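Local coordinates for putative phosphoglycolate phosphatase (Lactobacillus delbrueckii, PDB 2HI0), which probably hydrolyses phosphoglycolate as a phosphatase of the haloacid dehalogenase (HAD) superfamily, at residues Glu79-Pro82 and Glu83-Gln87. Numbering follows the deposited sequence.
Sequences EQIP and EAVTQ. Unlike the reference sequence in segment 79-82: Gln80 (reference Arg). With EDO (1,2-ethanediol), chain J.
Ile81 lays its CG2 methyl against Val85, CG2 to CB 3.9 Å, the two side chains crossing at about a right angle. That branch stands anti to the backbone N of Ile81, while CG1, with chi1 at -66°, carries CD1 to the bound 1,2-ethanediol, 3.6 Å from its C2. Val85 also closes a type I beta turn that begins at Pro82, its N donating to Pro82 O at 3.0 Å. Pro82 CG and Val85 CG2 meet more loosely at 4.4 Å. The diol, probably from the crystallisation liquor, donates from O2 to Glu79 OE1 (2.7 Å), and its C1 lies 3.4 Å from Gln87 NE2. Because Glu79 OE1 also accepts from Gly75 N, an alanine here would probably leave that amide and the diol hydroxyl without their shared acceptor. The turn is part of the surface loop that links helix 68-71 to helix 87-103: Pro82 and Val85 rest on Ala61 and Leu60 of helix 52-63, Gln87 NE2 bonds to Thr57 there, and Thr86 OG1 N-caps helix 87-103 through Glu89 N. These helices, inserted between strands 6-9 and 128-133 of the parallel sheet, probably belong to the helical cap common in this HAD family.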
loop_
_atom_site.group_PDB
_atom_site.type_symbol
_atom_site.label_atom_id
_atom_site.label_comp_id
_atom_site.label_asym_id
_atom_site.label_seq_id
_atom_site.Cartn_x
_atom_site.Cartn_y
_atom_site.Cartn_z
ATOM N N GLU A 79 8.334 1.249 -18.125
ATOM C CA GLU A 79 7.877 -0.147 -18.139
ATOM C C GLU A 79 8.178 -0.887 -19.451
ATOM O O GLU A 79 8.067 -0.311 -20.525
ATOM C CB GLU A 79 6.381 -0.241 -17.822
ATOM C CG GLU A 79 5.483 0.369 -18.873
ATOM C CD GLU A 79 4.019 0.458 -18.455
ATOM O OE1 GLU A 79 3.656 0.140 -17.277
ATOM O OE2 GLU A 79 3.209 0.849 -19.351
ATOM N N GLN A 80 8.577 -2.151 -19.330
ATOM C CA GLN A 80 8.798 -3.049 -20.466
ATOM C C GLN A 80 7.811 -4.198 -20.354
ATOM O O GLN A 80 8.177 -5.258 -19.833
ATOM C CB GLN A 80 10.205 -3.635 -20.394
ATOM C CG GLN A 80 11.312 -2.597 -20.360
ATOM C CD GLN A 80 11.805 -2.328 -21.712
ATOM O OE1 GLN A 80 11.330 -1.417 -22.384
ATOM N NE2 GLN A 80 12.728 -3.157 -22.168
ATOM N N ILE A 81 6.574 -3.963 -20.771
ATOM C CA ILE A 81 5.524 -4.981 -20.614
ATOM C C ILE A 81 5.639 -5.994 -21.789
ATOM O O ILE A 81 5.615 -5.606 -22.953
ATOM C CB ILE A 81 4.120 -4.362 -20.465
ATOM C CG1 ILE A 81 4.065 -3.564 -19.134
ATOM C CG2 ILE A 81 3.046 -5.462 -20.494
ATOM C CD1 ILE A 81 2.980 -2.642 -19.101
ATOM N N PRO A 82 5.760 -7.306 -21.475
ATOM C CA PRO A 82 5.848 -8.308 -22.533
ATOM C C PRO A 82 4.640 -8.292 -23.454
ATOM O O PRO A 82 3.514 -8.048 -23.002
ATOM C CB PRO A 82 5.897 -9.645 -21.781
ATOM C CG PRO A 82 6.126 -9.323 -20.372
ATOM C CD PRO A 82 5.807 -7.899 -20.129
ATOM N N GLU A 83 4.888 -8.610 -24.719
ATOM C CA GLU A 83 3.841 -8.678 -25.707
ATOM C C GLU A 83 2.779 -9.714 -25.396
ATOM O O GLU A 83 1.674 -9.632 -25.935
ATOM C CB GLU A 83 4.421 -8.940 -27.105
ATOM C CG GLU A 83 5.027 -7.719 -27.656
ATOM C CD GLU A 83 5.566 -7.897 -29.065
ATOM O OE1 GLU A 83 5.504 -9.030 -29.641
ATOM O OE2 GLU A 83 6.019 -6.868 -29.617
ATOM N N ALA A 84 3.069 -10.662 -24.507
ATOM C CA ALA A 84 2.074 -11.636 -24.062
ATOM C C ALA A 84 0.957 -11.063 -23.186
ATOM O O ALA A 84 -0.105 -11.678 -22.996
ATOM C CB ALA A 84 2.761 -12.742 -23.303
ATOM N N VAL A 85 1.215 -9.897 -22.587
ATOM C CA VAL A 85 0.313 -9.331 -21.590
ATOM C C VAL A 85 -0.505 -8.190 -22.204
ATOM O O VAL A 85 0.054 -7.198 -22.670
ATOM C CB VAL A 85 1.078 -8.874 -20.269
ATOM C CG1 VAL A 85 0.106 -8.252 -19.268
ATOM C CG2 VAL A 85 1.837 -10.063 -19.668
ATOM N N THR A 86 -1.820 -8.301 -22.109
ATOM C CA THR A 86 -2.715 -7.241 -22.585
ATOM C C THR A 86 -3.589 -6.673 -21.468
ATOM O O THR A 86 -3.977 -7.357 -20.548
ATOM C CB THR A 86 -3.614 -7.767 -23.724
ATOM O OG1 THR A 86 -4.676 -8.545 -23.172
ATOM C CG2 THR A 86 -2.759 -8.587 -24.667
ATOM N N GLN A 87 -3.925 -5.396 -21.578
ATOM C CA GLN A 87 -4.903 -4.817 -20.646
ATOM C C GLN A 87 -6.310 -5.407 -20.710
ATOM O O GLN A 87 -7.009 -5.434 -19.713
ATOM C CB GLN A 87 -4.919 -3.316 -20.694
ATOM C CG GLN A 87 -3.584 -2.721 -20.270
ATOM C CD GLN A 87 -3.172 -3.069 -18.802
ATOM O OE1 GLN A 87 -3.972 -2.872 -17.894
ATOM N NE2 GLN A 87 -1.991 -3.664 -18.600
HETATM C C1 EDO J . -0.722 -0.934 -17.120
HETATM O O1 EDO J . -1.332 -0.131 -16.107
HETATM C C2 EDO J . 0.742 -1.094 -16.777
HETATM O O2 EDO J . 1.187 0.188 -16.315
#